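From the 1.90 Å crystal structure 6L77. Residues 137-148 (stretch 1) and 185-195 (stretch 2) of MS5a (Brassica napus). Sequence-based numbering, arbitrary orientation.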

ATOM      1  N   ASP A 137      -8.241   4.292   4.122  1.00 22.10           N
ATOM      2  CA  ASP A 137      -7.190   5.073   3.475  1.00 23.79           C
ATOM      3  C   ASP A 137      -6.001   4.242   3.026  1.00 22.11           C
ATOM      4  O   ASP A 137      -5.077   4.804   2.433  1.00 22.70           O
ATOM      5  CB  ASP A 137      -6.712   6.216   4.391  1.00 32.51           C
ATOM      6  CG  ASP A 137      -6.080   5.734   5.704  1.00 42.33           C
ATOM      7  OD1 ASP A 137      -5.778   4.533   5.870  1.00 41.25           O
ATOM      8  OD2 ASP A 137      -5.875   6.593   6.591  1.00 50.45           O
ATOM      9  N   TRP A 138      -5.987   2.929   3.273  1.00 19.82           N
ATOM     10  CA  TRP A 138      -4.929   2.126   2.665  1.00 16.30           C
ATOM     11  C   TRP A 138      -5.024   2.126   1.145  1.00 17.76           C
ATOM     12  O   TRP A 138      -4.020   1.897   0.470  1.00 17.79           O
ATOM     13  CB  TRP A 138      -4.951   0.692   3.206  1.00 20.11           C
ATOM     14  CG  TRP A 138      -6.178  -0.132   2.883  1.00 21.90           C
ATOM     15  CD1 TRP A 138      -7.256  -0.365   3.699  1.00 20.20           C
ATOM     16  CD2 TRP A 138      -6.433  -0.859   1.670  1.00 21.18           C
ATOM     17  NE1 TRP A 138      -8.157  -1.193   3.067  1.00 18.83           N
ATOM     18  CE2 TRP A 138      -7.676  -1.505   1.820  1.00 24.63           C
ATOM     19  CE3 TRP A 138      -5.719  -1.035   0.477  1.00 17.42           C
ATOM     20  CZ2 TRP A 138      -8.233  -2.307   0.811  1.00 20.96           C
ATOM     21  CZ3 TRP A 138      -6.271  -1.816  -0.520  1.00 17.31           C
ATOM     22  CH2 TRP A 138      -7.516  -2.452  -0.345  1.00 19.27           C
ATOM     23  N   ILE A 139      -6.207   2.377   0.586  1.00 22.87           N
ATOM     24  CA  ILE A 139      -6.322   2.496  -0.861  1.00 20.32           C
ATOM     25  C   ILE A 139      -5.517   3.696  -1.345  1.00 23.97           C
ATOM     26  O   ILE A 139      -4.702   3.585  -2.267  1.00 19.49           O
ATOM     27  CB  ILE A 139      -7.804   2.584  -1.262  1.00 20.51           C
ATOM     28  CG1 ILE A 139      -8.492   1.251  -0.939  1.00 20.06           C
ATOM     29  CG2 ILE A 139      -7.972   2.954  -2.738  1.00 20.31           C
ATOM     30  CD1 ILE A 139     -10.014   1.301  -1.119  1.00 20.52           C
ATOM     31  N   ARG A 140      -5.696   4.851  -0.693  1.00 21.13           N
ATOM     32  CA  ARG A 140      -4.889   6.019  -1.034  1.00 24.50           C
ATOM     33  C   ARG A 140      -3.405   5.750  -0.818  1.00 22.05           C
ATOM     34  O   ARG A 140      -2.569   6.173  -1.626  1.00 22.85           O
ATOM     35  CB  ARG A 140      -5.319   7.240  -0.215  1.00 26.51           C
ATOM     36  CG  ARG A 140      -4.334   8.423  -0.354  1.00 31.41           C
ATOM     37  CD  ARG A 140      -4.891   9.711   0.219  1.00 43.94           C
ATOM     38  NE  ARG A 140      -5.435   9.537   1.560  1.00 60.06           N
ATOM     39  CZ  ARG A 140      -4.714   9.593   2.675  1.00 71.24           C
ATOM     40  NH1 ARG A 140      -3.407   9.813   2.610  1.00 78.82           N
ATOM     41  NH2 ARG A 140      -5.300   9.423   3.857  1.00 67.87           N
ATOM     42  N   LEU A 141      -3.058   5.054   0.270  1.00 19.16           N
ATOM     43  CA  LEU A 141      -1.664   4.685   0.505  1.00 19.47           C
ATOM     44  C   LEU A 141      -1.076   3.915  -0.677  1.00 20.15           C
ATOM     45  O   LEU A 141       0.038   4.214  -1.134  1.00 20.19           O
ATOM     46  CB  LEU A 141      -1.559   3.853   1.786  1.00 18.40           C
ATOM     47  CG  LEU A 141      -0.153   3.319   2.105  1.00 18.69           C
ATOM     48  CD1 LEU A 141       0.839   4.464   2.255  1.00 22.69           C
ATOM     49  CD2 LEU A 141      -0.193   2.499   3.372  1.00 18.91           C
ATOM     50  N   TYR A 142      -1.795   2.899  -1.175  1.00 21.17           N
ATOM     51  CA  TYR A 142      -1.224   2.099  -2.258  1.00 19.95           C
ATOM     52  C   TYR A 142      -1.086   2.934  -3.523  1.00 21.65           C
ATOM     53  O   TYR A 142      -0.096   2.801  -4.256  1.00 24.37           O
ATOM     54  CB  TYR A 142      -2.060   0.846  -2.535  1.00 18.96           C
ATOM     55  CG  TYR A 142      -2.107  -0.215  -1.433  1.00 16.95           C
ATOM     56  CD1 TYR A 142      -1.609   0.034  -0.149  1.00 16.73           C
ATOM     57  CD2 TYR A 142      -2.659  -1.469  -1.689  1.00 18.64           C
ATOM     58  CE1 TYR A 142      -1.668  -0.955   0.851  1.00 18.01           C
ATOM     59  CE2 TYR A 142      -2.727  -2.450  -0.704  1.00 17.29           C
ATOM     60  CZ  TYR A 142      -2.237  -2.185   0.562  1.00 18.52           C
ATOM     61  OH  TYR A 142      -2.316  -3.156   1.529  1.00 19.68           O
HETATM   62  N   MSE A 143      -2.045   3.825  -3.777  1.00 18.94           N
HETATM   63  CA  MSE A 143      -1.909   4.783  -4.885  1.00 20.72           C
HETATM   64  C   MSE A 143      -0.669   5.674  -4.726  1.00 21.58           C
HETATM   65  O   MSE A 143       0.094   5.890  -5.671  1.00 23.08           O
HETATM   66  CB  MSE A 143      -3.154   5.672  -4.991  1.00 20.58           C
HETATM   67  CG  MSE A 143      -2.997   6.827  -5.990  1.00 27.94           C
HETATM   68 SE   MSE A 143      -4.509   8.088  -5.930  1.00 36.57          SE
HETATM   69  CE  MSE A 143      -4.323   8.708  -4.078  1.00 27.28           C
ATOM     70  N   GLU A 144      -0.473   6.196  -3.513  1.00 24.35           N
ATOM     71  CA  GLU A 144       0.657   7.092  -3.280  1.00 24.45           C
ATOM     72  C   GLU A 144       1.988   6.380  -3.490  1.00 22.26           C
ATOM     73  O   GLU A 144       2.916   6.947  -4.082  1.00 24.37           O
ATOM     74  CB  GLU A 144       0.565   7.685  -1.874  1.00 23.80           C
ATOM     75  CG  GLU A 144      -0.558   8.701  -1.776  1.00 27.91           C
ATOM     76  CD  GLU A 144      -0.727   9.280  -0.385  1.00 44.76           C
ATOM     77  OE1 GLU A 144      -0.075   8.785   0.562  1.00 45.77           O
ATOM     78  OE2 GLU A 144      -1.524  10.233  -0.248  1.00 40.26           O
ATOM     79  N   ILE A 145       2.104   5.138  -3.023  1.00 22.07           N
ATOM     80  CA  ILE A 145       3.341   4.393  -3.237  1.00 20.72           C
ATOM     81  C   ILE A 145       3.542   4.105  -4.720  1.00 22.90           C
ATOM     82  O   ILE A 145       4.666   4.174  -5.231  1.00 23.28           O
ATOM     83  CB  ILE A 145       3.338   3.101  -2.399  1.00 21.97           C
ATOM     84  CG1 ILE A 145       3.251   3.453  -0.911  1.00 23.25           C
ATOM     85  CG2 ILE A 145       4.601   2.292  -2.668  1.00 24.37           C
ATOM     86  CD1 ILE A 145       3.041   2.267  -0.009  1.00 21.17           C
ATOM     87  N   SER A 146       2.458   3.795  -5.435  1.00 23.93           N
ATOM     88  CA  SER A 146       2.551   3.572  -6.876  1.00 24.77           C
ATOM     89  C   SER A 146       3.018   4.829  -7.596  1.00 24.74           C
ATOM     90  O   SER A 146       3.892   4.771  -8.471  1.00 25.08           O
ATOM     91  CB  SER A 146       1.192   3.124  -7.425  1.00 24.48           C
ATOM     92  OG  SER A 146       0.754   1.933  -6.796  1.00 25.41           O
ATOM     93  N   PHE A 147       2.429   5.977  -7.255  1.00 23.83           N
ATOM     94  CA  PHE A 147       2.820   7.230  -7.899  1.00 28.57           C
ATOM     95  C   PHE A 147       4.286   7.553  -7.625  1.00 25.70           C
ATOM     96  O   PHE A 147       5.019   7.982  -8.529  1.00 28.11           O
ATOM     97  CB  PHE A 147       1.912   8.365  -7.411  1.00 27.75           C
ATOM     98  CG  PHE A 147       2.211   9.697  -8.049  1.00 28.34           C
ATOM     99  CD1 PHE A 147       1.962   9.908  -9.399  1.00 32.00           C
ATOM    100  CD2 PHE A 147       2.746  10.732  -7.300  1.00 31.00           C
ATOM    101  CE1 PHE A 147       2.247  11.127  -9.988  1.00 36.12           C
ATOM    102  CE2 PHE A 147       3.034  11.964  -7.891  1.00 34.46           C
ATOM    103  CZ  PHE A 147       2.784  12.154  -9.228  1.00 33.05           C
ATOM    104  N   PHE A 148       4.724   7.341  -6.381  1.00 27.65           N
ATOM    105  CA  PHE A 148       6.108   7.589  -5.982  1.00 24.71           C
ATOM    106  C   PHE A 148       7.083   6.768  -6.813  1.00 28.35           C
ATOM    107  O   PHE A 148       8.110   7.286  -7.283  1.00 28.90           O
ATOM    108  CB  PHE A 148       6.257   7.272  -4.491  1.00 23.57           C
ATOM    109  CG  PHE A 148       7.676   7.238  -4.015  1.00 25.06           C
ATOM    110  CD1 PHE A 148       8.411   8.412  -3.902  1.00 33.05           C
ATOM    111  CD2 PHE A 148       8.269   6.037  -3.656  1.00 23.51           C
ATOM    112  CE1 PHE A 148       9.714   8.392  -3.446  1.00 30.87           C
ATOM    113  CE2 PHE A 148       9.580   6.005  -3.209  1.00 29.22           C
ATOM    114  CZ  PHE A 148      10.307   7.184  -3.104  1.00 30.33           C
ATOM    115  N   ASN A 185      -5.631 -11.371   1.102  1.00 18.58           N
ATOM    116  CA  ASN A 185      -5.122 -11.212  -0.263  1.00 18.90           C
ATOM    117  C   ASN A 185      -6.099 -10.396  -1.103  1.00 27.41           C
ATOM    118  O   ASN A 185      -7.289 -10.701  -1.147  1.00 23.58           O
ATOM    119  CB  ASN A 185      -4.894 -12.574  -0.907  1.00 24.30           C
ATOM    120  CG  ASN A 185      -3.740 -13.327  -0.277  1.00 25.71           C
ATOM    121  OD1 ASN A 185      -3.058 -12.801   0.602  1.00 25.39           O
ATOM    122  ND2 ASN A 185      -3.523 -14.560  -0.716  1.00 26.53           N
ATOM    123  N   VAL A 186      -5.603  -9.342  -1.755  1.00 19.99           N
ATOM    124  CA  VAL A 186      -6.430  -8.530  -2.644  1.00 20.13           C
ATOM    125  C   VAL A 186      -5.611  -8.110  -3.855  1.00 25.62           C
ATOM    126  O   VAL A 186      -4.381  -8.009  -3.799  1.00 23.51           O
ATOM    127  CB  VAL A 186      -7.011  -7.266  -1.958  1.00 19.44           C
ATOM    128  CG1 VAL A 186      -8.064  -7.622  -0.889  1.00 23.29           C
ATOM    129  CG2 VAL A 186      -5.897  -6.419  -1.357  1.00 19.90           C
ATOM    130  N   LEU A 187      -6.316  -7.851  -4.954  1.00 23.40           N
ATOM    131  CA  LEU A 187      -5.756  -7.236  -6.149  1.00 24.29           C
ATOM    132  C   LEU A 187      -6.505  -5.924  -6.355  1.00 25.68           C
ATOM    133  O   LEU A 187      -7.733  -5.928  -6.496  1.00 23.32           O
ATOM    134  CB  LEU A 187      -5.907  -8.179  -7.348  1.00 24.61           C
ATOM    135  CG  LEU A 187      -5.249  -7.872  -8.685  1.00 36.95           C
ATOM    136  CD1 LEU A 187      -3.755  -7.815  -8.536  1.00 29.56           C
ATOM    137  CD2 LEU A 187      -5.621  -8.937  -9.701  1.00 38.70           C
ATOM    138  N   VAL A 188      -5.782  -4.800  -6.337  1.00 20.90           N
ATOM    139  CA  VAL A 188      -6.399  -3.476  -6.302  1.00 20.02           C
ATOM    140  C   VAL A 188      -6.094  -2.740  -7.599  1.00 21.93           C
ATOM    141  O   VAL A 188      -4.928  -2.628  -7.995  1.00 22.69           O
ATOM    142  CB  VAL A 188      -5.909  -2.658  -5.094  1.00 27.93           C
ATOM    143  CG1 VAL A 188      -6.755  -1.407  -4.952  1.00 27.52           C
ATOM    144  CG2 VAL A 188      -5.960  -3.496  -3.822  1.00 30.85           C
ATOM    145  N   TYR A 189      -7.136  -2.216  -8.244  1.00 21.89           N
ATOM    146  CA  TYR A 189      -7.012  -1.383  -9.438  1.00 23.72           C
ATOM    147  C   TYR A 189      -7.454   0.024  -9.067  1.00 27.58           C
ATOM    148  O   TYR A 189      -8.588   0.216  -8.616  1.00 30.04           O
ATOM    149  CB  TYR A 189      -7.885  -1.907 -10.581  1.00 23.97           C
ATOM    150  CG  TYR A 189      -7.657  -3.355 -10.956  1.00 23.36           C
ATOM    151  CD1 TYR A 189      -8.317  -4.381 -10.284  1.00 26.32           C
ATOM    152  CD2 TYR A 189      -6.806  -3.698 -12.004  1.00 24.88           C
ATOM    153  CE1 TYR A 189      -8.132  -5.707 -10.645  1.00 31.97           C
ATOM    154  CE2 TYR A 189      -6.609  -5.021 -12.363  1.00 30.62           C
ATOM    155  CZ  TYR A 189      -7.280  -6.018 -11.683  1.00 38.21           C
ATOM    156  OH  TYR A 189      -7.092  -7.329 -12.049  1.00 42.60           O
ATOM    157  N   ILE A 190      -6.579   1.003  -9.270  1.00 25.39           N
ATOM    158  CA  ILE A 190      -6.854   2.373  -8.857  1.00 22.57           C
ATOM    159  C   ILE A 190      -6.714   3.279 -10.064  1.00 27.95           C
ATOM    160  O   ILE A 190      -5.630   3.378 -10.649  1.00 25.20           O
ATOM    161  CB  ILE A 190      -5.921   2.833  -7.729  1.00 22.09           C
ATOM    162  CG1 ILE A 190      -5.976   1.826  -6.578  1.00 22.02           C
ATOM    163  CG2 ILE A 190      -6.324   4.254  -7.279  1.00 24.21           C
ATOM    164  CD1 ILE A 190      -5.004   2.106  -5.433  1.00 23.17           C
ATOM    165  N   ARG A 191      -7.803   3.946 -10.426  1.00 26.85           N
ATOM    166  CA  ARG A 191      -7.809   4.947 -11.480  1.00 27.67           C
ATOM    167  C   ARG A 191      -7.763   6.318 -10.813  1.00 30.78           C
ATOM    168  O   ARG A 191      -8.655   6.650 -10.024  1.00 29.22           O
ATOM    169  CB  ARG A 191      -9.055   4.786 -12.353  1.00 28.57           C
ATOM    170  CG  ARG A 191      -9.307   5.920 -13.339  1.00 30.46           C
ATOM    171  CD  ARG A 191      -8.387   5.881 -14.554  1.00 31.72           C
ATOM    172  NE  ARG A 191      -8.728   6.986 -15.444  1.00 37.42           N
ATOM    173  CZ  ARG A 191      -8.308   8.238 -15.280  1.00 38.03           C
ATOM    174  NH1 ARG A 191      -8.699   9.180 -16.121  1.00 46.17           N
ATOM    175  NH2 ARG A 191      -7.496   8.549 -14.278  1.00 40.66           N
ATOM    176  N   TYR A 192      -6.721   7.104 -11.106  1.00 27.14           N
ATOM    177  CA  TYR A 192      -6.597   8.392 -10.433  1.00 33.20           C
ATOM    178  C   TYR A 192      -5.996   9.433 -11.365  1.00 34.17           C
ATOM    179  O   TYR A 192      -5.260   9.104 -12.302  1.00 32.25           O
ATOM    180  CB  TYR A 192      -5.773   8.271  -9.143  1.00 30.16           C
ATOM    181  CG  TYR A 192      -4.300   7.919  -9.320  1.00 30.25           C
ATOM    182  CD1 TYR A 192      -3.891   6.597  -9.496  1.00 25.28           C
ATOM    183  CD2 TYR A 192      -3.320   8.906  -9.274  1.00 28.69           C
ATOM    184  CE1 TYR A 192      -2.534   6.271  -9.631  1.00 25.46           C
ATOM    185  CE2 TYR A 192      -1.972   8.593  -9.414  1.00 29.89           C
ATOM    186  CZ  TYR A 192      -1.583   7.272  -9.586  1.00 27.40           C
ATOM    187  OH  TYR A 192      -0.238   6.960  -9.730  1.00 28.99           O
ATOM    188  N   ASP A 193      -6.330  10.698 -11.101  1.00 31.01           N
ATOM    189  CA  ASP A 193      -5.794  11.829 -11.847  1.00 36.25           C
ATOM    190  C   ASP A 193      -4.760  12.568 -11.009  1.00 37.25           C
ATOM    191  O   ASP A 193      -4.900  12.685  -9.788  1.00 34.83           O
ATOM    192  CB  ASP A 193      -6.895  12.809 -12.266  1.00 36.07           C
ATOM    193  CG  ASP A 193      -7.650  12.350 -13.492  1.00 45.32           C
ATOM    194  OD1 ASP A 193      -7.221  11.364 -14.129  1.00 49.35           O
ATOM    195  OD2 ASP A 193      -8.680  12.980 -13.820  1.00 52.57           O
ATOM    196  N   GLN A 194      -3.719  13.049 -11.676  1.00 37.29           N
ATOM    197  CA  GLN A 194      -2.698  13.895 -11.076  1.00 36.03           C
ATOM    198  C   GLN A 194      -2.902  15.311 -11.596  1.00 40.53           C
ATOM    199  O   GLN A 194      -2.802  15.552 -12.804  1.00 38.72           O
ATOM    200  CB  GLN A 194      -1.300  13.384 -11.421  1.00 40.54           C
ATOM    201  CG  GLN A 194      -0.169  14.354 -11.090  1.00 40.84           C
ATOM    202  CD  GLN A 194       1.111  13.991 -11.806  1.00 45.41           C
ATOM    203  OE1 GLN A 194       1.151  13.016 -12.561  1.00 39.48           O
ATOM    204  NE2 GLN A 194       2.168  14.772 -11.580  1.00 44.42           N
ATOM    205  N   ASP A 195      -3.187  16.241 -10.689  1.00 41.25           N
ATOM    206  CA  ASP A 195      -3.435  17.620 -11.090  1.00 44.20           C
ATOM    207  C   ASP A 195      -2.167  18.255 -11.660  1.00 47.86           C
ATOM    208  O   ASP A 195      -1.094  18.171 -11.057  1.00 51.27           O
ATOM    209  CB  ASP A 195      -3.943  18.419  -9.893  1.00 44.78           C
ATOM    210  CG  ASP A 195      -4.407  19.808 -10.275  1.00 57.84           C
ATOM    211  OD1 ASP A 195      -4.498  20.109 -11.485  1.00 60.85           O
ATOM    212  OD2 ASP A 195      -4.685  20.597  -9.352  1.00 63.04           O
TER

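The helix segment 138-148 packs across the strand formed by residues 186-195 with an angle of 72° between their directions and a closest axial approach of 9.5 Å. The backbones come nearest at Met143 and Ile190, whose CA atoms lie 6.8 Å apart, and the apolar centre of the contact is built around this pair. Ile190 extends its side chain (chi1 m, chi2 t) so that CD1 meets the helix backbone itself, 3.5 Å from Ile139 O and 3.8 Å from Met143 N. Because these two atoms are already paired in the helical hydrogen bond Met143 N to Ile139 O (3.1 Å), a methyl group can rest against them without leaving either unsatisfied. Met143 CB, Ile139 CG2 and Tyr142 CB also lie against Ile190 CD1, at 4.0, 4.1 and 4.3 Å.

Beyond CB, the selenomethionine side chain of Met143 runs over the ring of Tyr192. Met143 CG sits 3.5 Å from the centroid of the Tyr192 ring and only 8° off the normal, a CH-pi contact over the face, while Met143 SE lies obliquely, 3.4 Å from Tyr192 CG.

Toward the start of the strand, Trp138 turns the end of its indole inward although its CA-to-CB bond points sideways; Trp138 CZ3 presents the ring edge to Val188 CG2 at 3.7 Å.

Toward the other end, Phe147 CD1 lies at the edge of the Tyr192 ring, 4.1 Å from Tyr192 CE2. Here polar side-chain atoms enter: Tyr192 OH approaches Phe147 CB at 3.5 Å, and Gln194 OE1 lies 3.4 Å from Phe147 CE1, near the ring plane. Gln194 OE1 is hydrogen-bonded elsewhere in the structure. No hydrogen bond crosses between helix and strand, and the contact rests on van der Waals packing, aromatic contacts and the methyl of Ile190 against the helix backbone. Within the helix, Ser146 OG donates to Tyr142 O (2.8 Å).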